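Local coordinates for 50S ribosomal protein L16 arginine hydroxylase (Escherichia coli, PDB 4CCL), which catalyses the hydroxylation of an arginine of ribosomal protein uL16, using ferrous iron, molecular oxygen and 2-oxoglutarate, at residues V23-F28 / P175-Y180; N29-P34 / M196-G201. One frame throughout, in Å; residues are numbered along the deposited sequence.

Starting near the N terminus, strand 22-24 runs along the margin of the antiparallel sheet of the JmjC domain, and contact 1 closes a long loop from it to strand 178-181, the next strand inward. The chain then turns into the irregular segment 29-34, which leads to helix 37-45; contact 2 closes a second loop by packing this segment on strand 195-202. Because 23-28, 29-34, 175-180 and 196-201 follow in that order, the two loops cross. Strand 131-135 lies between the two partner strands, so both contacts fix the N-terminal region to one sheet. They meet where Phe-31 CB packs on Gly-176 CA, 3.7 Å away.

Contact 1: V23-F28 / P175-Y180; sequences VLKRGF and PGDILY
An antiparallel strand pair at the border of the JmjC double-stranded beta-helix sheet, prolonged by a type II turn, joins Val-23 and Leu-24 to Ile-178 and Leu-179. Leu-24 and Ile-178 form a hydrogen-bonded pair, Leu-24 N to Ile-178 O at 2.6 Å and Ile-178 N to Leu-24 O at 2.8 Å. Beyond it the chain turns from Leu-24 to Gly-27, and Asp-177 holds the turn. Its CG, anti to the carbonyl carbon (chi1 -62°), is set beside the turn, where OD1 takes the backbone N-H of Arg-26 at 2.8 Å in a nearly straight bond (174°). The other oxygen, OD2, accepts from the backbone N of Glu-174 and also meets Lys-25 NZ at 3.1 Å, a salt bridge that arrives from above the carboxylate plane. A short acidic side chain suits the place, since one carboxylate serves two backbone N-H groups and an ammonium group; the lysine and the neighbouring loop N-H would probably favour its ionised form.

Gly-176 adopts a positive phi at which a side chain would press on the preceding carbonyl, and its O receives Phe-28 N at 3.0 Å on a lone pair in the carbonyl plane. Gly-27 leaves the place of a CB to Ile-178 CD1.

Apolar side chains line both faces. Val-23 CG2 touches Leu-179 CD1 at 3.8 Å, on the face where Leu-179 also packs on Trp-142 and Val-144. On the opposite face Leu-24 CD1 lies against Ile-178 CB; Leu-24 also packs on Leu-7, and Ile-178 on Leu-5 and Phe-132. There the tip of Ile-178, its CD1, reaches Gly-27 CA at 3.8 Å and the ring atom CE2 of Phe-28 at 4.0 Å.

Contact 2: N29-P34 / M196-G201; sequences NNFIDP and MNYSVG
Asp-33 OD2 is gripped by two donors: the hydroxyl OH of Tyr-198, 2.7 Å away, and the backbone N of Thr-137. The hydroxyl meets OD2 on the anti side, 30° out of the carboxylate plane, while OD2 itself lies at the ring edge of Tyr-198. This ties the loop leading to helix 37-45 to strand 195-202, an inner strand of the JmjC sheet. Tyr-198 CG stands anti to the carbonyl carbon (chi1 -52°), starting the ring off toward the loop, and the length of the phenol carries OH to Asp-33. The edge of Phe-31 is turned toward the face of Tyr-198 in an offset edge-to-face pair, ring centroids 5.8 Å apart and planes at 68°; Phe-31 also packs on Ile-134. Pro-34 meets the phenol tip to tip, its CG 3.6 Å from Tyr-198 CE2. A phenylalanine here, lacking the hydroxyl, would probably leave Asp-33 OD2 one donor short, with Thr-137 N remaining, and the carboxylate freer to turn. Tyrosine thus suits the site: its ring carbons CE1 and CE2 pack on Phe-31 and Pro-34, while its hydroxyl, with Thr-137 N, would tend to stabilise Asp-33 as a carboxylate.

Contact 1: V23-F28 / P175-Y180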
loop_
_atom_site.group_PDB
_atom_site.type_symbol
_atom_site.label_atom_id
_atom_site.label_comp_id
_atom_site.label_asym_id
_atom_site.label_seq_id
_atom_site.Cartn_x
_atom_site.Cartn_y
_atom_site.Cartn_z
ATOM N N VAL B 23 21.626 4.985 -33.916
ATOM C CA VAL B 23 20.900 5.742 -34.917
ATOM C C VAL B 23 20.565 4.770 -36.030
ATOM O O VAL B 23 21.459 4.193 -36.648
ATOM C CB VAL B 23 21.728 6.898 -35.495
ATOM C CG1 VAL B 23 20.964 7.577 -36.622
ATOM C CG2 VAL B 23 22.074 7.897 -34.407
ATOM N N LEU B 24 19.277 4.574 -36.278
ATOM C CA LEU B 24 18.866 3.703 -37.359
ATOM C C LEU B 24 18.510 4.615 -38.517
ATOM O O LEU B 24 17.496 5.313 -38.485
ATOM C CB LEU B 24 17.651 2.878 -36.934
ATOM C CG LEU B 24 17.770 2.169 -35.581
ATOM C CD1 LEU B 24 16.410 1.716 -35.083
ATOM C CD2 LEU B 24 18.731 0.987 -35.663
ATOM N N LYS B 25 19.353 4.603 -39.544
ATOM C CA LYS B 25 19.203 5.517 -40.664
ATOM C C LYS B 25 18.174 4.958 -41.629
ATOM O O LYS B 25 18.211 3.773 -41.959
ATOM C CB LYS B 25 20.539 5.717 -41.380
ATOM C CG LYS B 25 21.648 6.320 -40.525
ATOM C CD LYS B 25 22.037 7.714 -41.000
ATOM C CE LYS B 25 21.115 8.779 -40.438
ATOM N NZ LYS B 25 21.347 10.095 -41.099
ATOM N N ARG B 26 17.260 5.819 -42.071
ATOM C CA ARG B 26 16.174 5.426 -42.965
ATOM C C ARG B 26 15.391 4.251 -42.390
ATOM O O ARG B 26 15.097 3.289 -43.100
ATOM C CB ARG B 26 16.707 5.065 -44.354
ATOM C CG ARG B 26 17.583 6.127 -44.990
ATOM C CD ARG B 26 16.792 7.060 -45.893
ATOM N NE ARG B 26 17.396 7.151 -47.221
ATOM C CZ ARG B 26 16.816 6.729 -48.340
ATOM N NH1 ARG B 26 15.604 6.194 -48.301
ATOM N NH2 ARG B 26 17.445 6.850 -49.502
ATOM N N GLY B 27 15.083 4.325 -41.097
ATOM C CA GLY B 27 14.257 3.322 -40.449
ATOM C C GLY B 27 12.949 3.216 -41.202
ATOM O O GLY B 27 12.433 2.123 -41.432
ATOM N N PHE B 28 12.424 4.371 -41.591
ATOM C CA PHE B 28 11.308 4.441 -42.518
ATOM C C PHE B 28 11.786 5.046 -43.831
ATOM O O PHE B 28 12.397 6.116 -43.842
ATOM C CB PHE B 28 10.172 5.284 -41.942
ATOM C CG PHE B 28 9.539 4.690 -40.722
ATOM C CD1 PHE B 28 8.683 3.607 -40.828
ATOM C CD2 PHE B 28 9.795 5.217 -39.466
ATOM C CE1 PHE B 28 8.097 3.059 -39.706
ATOM C CE2 PHE B 28 9.212 4.672 -38.341
ATOM C CZ PHE B 28 8.362 3.591 -38.461
ATOM N N PRO B 175 14.591 12.959 -42.217
ATOM C CA PRO B 175 13.278 12.317 -42.075
ATOM C C PRO B 175 13.327 10.819 -42.366
ATOM O O PRO B 175 13.879 10.405 -43.385
ATOM C CB PRO B 175 12.414 13.036 -43.123
ATOM C CG PRO B 175 13.381 13.783 -44.006
ATOM C CD PRO B 175 14.534 14.121 -43.119
ATOM N N GLY B 176 12.754 10.023 -41.468
ATOM C CA GLY B 176 12.791 8.577 -41.586
ATOM C C GLY B 176 13.797 7.931 -40.651
ATOM O O GLY B 176 13.715 6.733 -40.373
ATOM N N ASP B 177 14.748 8.724 -40.165
ATOM C CA ASP B 177 15.754 8.227 -39.233
ATOM C C ASP B 177 15.164 7.997 -37.846
ATOM O O ASP B 177 14.235 8.692 -37.424
ATOM C CB ASP B 177 16.937 9.192 -39.141
ATOM C CG ASP B 177 17.654 9.367 -40.464
ATOM O OD1 ASP B 177 17.614 8.439 -41.300
ATOM O OD2 ASP B 177 18.263 10.437 -40.664
ATOM N N ILE B 178 15.708 7.010 -37.143
ATOM C CA ILE B 178 15.264 6.688 -35.794
ATOM C C ILE B 178 16.455 6.614 -34.853
ATOM O O ILE B 178 17.487 6.033 -35.189
ATOM C CB ILE B 178 14.534 5.338 -35.750
ATOM C CG1 ILE B 178 13.467 5.276 -36.840
ATOM C CG2 ILE B 178 13.911 5.108 -34.380
ATOM C CD1 ILE B 178 12.852 3.921 -36.995
ATOM N N LEU B 179 16.311 7.217 -33.678
ATOM C CA LEU B 179 17.321 7.118 -32.640
ATOM C C LEU B 179 16.779 6.305 -31.467
ATOM O O LEU B 179 15.898 6.767 -30.742
ATOM C CB LEU B 179 17.728 8.516 -32.175
ATOM C CG LEU B 179 18.648 8.629 -30.958
ATOM C CD1 LEU B 179 19.976 7.944 -31.220
ATOM C CD2 LEU B 179 18.861 10.089 -30.586
ATOM N N TYR B 180 17.305 5.097 -31.280
ATOM C CA TYR B 180 16.930 4.281 -30.133
ATOM C C TYR B 180 17.837 4.568 -28.949
ATOM O O TYR B 180 19.056 4.423 -29.048
ATOM C CB TYR B 180 16.983 2.783 -30.442
ATOM C CG TYR B 180 16.920 1.962 -29.172
ATOM C CD1 TYR B 180 15.737 1.862 -28.453
ATOM C CD2 TYR B 180 18.048 1.322 -28.668
ATOM C CE1 TYR B 180 15.670 1.135 -27.281
ATOM C CE2 TYR B 180 17.988 0.593 -27.495
ATOM C CZ TYR B 180 16.796 0.505 -26.808
ATOM O OH TYR B 180 16.725 -0.217 -25.643
#

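Contact 2: N29-P34 / M196-G201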
loop_
_atom_site.group_PDB
_atom_site.type_symbol
_atom_site.label_atom_id
_atom_site.label_comp_id
_atom_site.label_asym_id
_atom_site.label_seq_id
_atom_site.Cartn_x
_atom_site.Cartn_y
_atom_site.Cartn_z
ATOM N N ASN B 29 11.518 4.351 -44.933
ATOM C CA ASN B 29 11.833 4.863 -46.261
ATOM C C ASN B 29 10.716 5.760 -46.768
ATOM O O ASN B 29 9.537 5.433 -46.609
ATOM C CB ASN B 29 12.047 3.716 -47.249
ATOM C CG ASN B 29 13.217 2.832 -46.875
ATOM O OD1 ASN B 29 14.159 3.271 -46.214
ATOM N ND2 ASN B 29 13.168 1.577 -47.304
ATOM N N ASN B 30 11.097 6.870 -47.395
ATOM C CA ASN B 30 10.154 7.881 -47.866
ATOM C C ASN B 30 9.128 8.201 -46.794
ATOM O O ASN B 30 7.934 7.962 -46.972
ATOM C CB ASN B 30 9.452 7.407 -49.139
ATOM C CG ASN B 30 10.427 6.980 -50.215
ATOM O OD1 ASN B 30 10.463 5.816 -50.609
ATOM N ND2 ASN B 30 11.230 7.924 -50.695
ATOM N N PHE B 31 9.598 8.753 -45.683
ATOM C CA PHE B 31 8.747 8.922 -44.517
ATOM C C PHE B 31 7.757 10.059 -44.714
ATOM O O PHE B 31 8.134 11.200 -44.976
ATOM C CB PHE B 31 9.590 9.153 -43.263
ATOM C CG PHE B 31 8.777 9.344 -42.014
ATOM C CD1 PHE B 31 8.175 8.263 -41.390
ATOM C CD2 PHE B 31 8.619 10.604 -41.461
ATOM C CE1 PHE B 31 7.427 8.440 -40.241
ATOM C CE2 PHE B 31 7.875 10.785 -40.314
ATOM C CZ PHE B 31 7.279 9.702 -39.703
ATOM N N ILE B 32 6.480 9.722 -44.586
ATOM C CA ILE B 32 5.406 10.693 -44.700
ATOM C C ILE B 32 4.788 10.884 -43.328
ATOM O O ILE B 32 4.251 9.943 -42.741
ATOM C CB ILE B 32 4.328 10.225 -45.683
ATOM C CG1 ILE B 32 4.962 9.875 -47.030
ATOM C CG2 ILE B 32 3.264 11.297 -45.841
ATOM C CD1 ILE B 32 4.255 8.757 -47.764
ATOM N N ASP B 33 4.887 12.104 -42.814
ATOM C CA ASP B 33 4.408 12.414 -41.476
ATOM C C ASP B 33 2.913 12.161 -41.337
ATOM O O ASP B 33 2.129 12.555 -42.199
ATOM C CB ASP B 33 4.742 13.861 -41.115
ATOM C CG ASP B 33 6.235 14.115 -41.064
ATOM O OD1 ASP B 33 6.937 13.754 -42.032
ATOM O OD2 ASP B 33 6.710 14.664 -40.050
ATOM N N PRO B 34 2.518 11.487 -40.247
ATOM C CA PRO B 34 1.112 11.153 -40.008
ATOM C C PRO B 34 0.284 12.397 -39.715
ATOM O O PRO B 34 -0.915 12.422 -39.989
ATOM C CB PRO B 34 1.173 10.255 -38.769
ATOM C CG PRO B 34 2.426 10.657 -38.071
ATOM C CD PRO B 34 3.393 11.030 -39.153
HETATM N N MSE B 196 9.710 17.989 -36.732
HETATM C CA MSE B 196 8.731 17.140 -36.070
HETATM C C MSE B 196 9.395 15.842 -35.619
HETATM O O MSE B 196 10.033 15.148 -36.413
HETATM C CB MSE B 196 7.562 16.837 -37.012
HETATM C CG MSE B 196 6.663 18.033 -37.275
HETATM SE SE MSE B 196 5.305 18.260 -35.892
HETATM C CE MSE B 196 3.875 17.234 -36.723
ATOM N N ASN B 197 9.254 15.526 -34.336
ATOM C CA ASN B 197 9.811 14.297 -33.784
ATOM C C ASN B 197 8.733 13.431 -33.153
ATOM O O ASN B 197 7.841 13.931 -32.461
ATOM C CB ASN B 197 10.905 14.604 -32.759
ATOM C CG ASN B 197 12.284 14.691 -33.385
ATOM O OD1 ASN B 197 13.297 14.528 -32.704
ATOM N ND2 ASN B 197 12.331 14.942 -34.688
ATOM N N TYR B 198 8.824 12.127 -33.395
ATOM C CA TYR B 198 7.835 11.197 -32.884
ATOM C C TYR B 198 8.510 10.201 -31.965
ATOM O O TYR B 198 9.235 9.317 -32.411
ATOM C CB TYR B 198 7.165 10.456 -34.042
ATOM C CG TYR B 198 6.618 11.374 -35.106
ATOM C CD1 TYR B 198 7.449 11.897 -36.091
ATOM C CD2 TYR B 198 5.277 11.729 -35.119
ATOM C CE1 TYR B 198 6.960 12.744 -37.061
ATOM C CE2 TYR B 198 4.776 12.575 -36.090
ATOM C CZ TYR B 198 5.624 13.078 -37.057
ATOM O OH TYR B 198 5.137 13.923 -38.024
ATOM N N SER B 199 8.223 10.315 -30.676
ATOM C CA SER B 199 8.829 9.442 -29.690
ATOM C C SER B 199 7.887 8.305 -29.325
ATOM O O SER B 199 6.802 8.529 -28.772
ATOM C CB SER B 199 9.238 10.238 -28.448
ATOM O OG SER B 199 10.229 11.204 -28.769
ATOM N N VAL B 200 8.313 7.086 -29.641
ATOM C CA VAL B 200 7.594 5.902 -29.220
ATOM C C VAL B 200 8.231 5.551 -27.900
ATOM O O VAL B 200 9.397 5.140 -27.846
ATOM C CB VAL B 200 7.824 4.722 -30.178
ATOM C CG1 VAL B 200 7.058 3.494 -29.700
ATOM C CG2 VAL B 200 7.431 5.091 -31.596
ATOM N N GLY B 201 7.460 5.726 -26.834
ATOM C CA GLY B 201 7.968 5.553 -25.493
ATOM C C GLY B 201 7.640 4.185 -24.949
ATOM O O GLY B 201 6.741 3.502 -25.442
#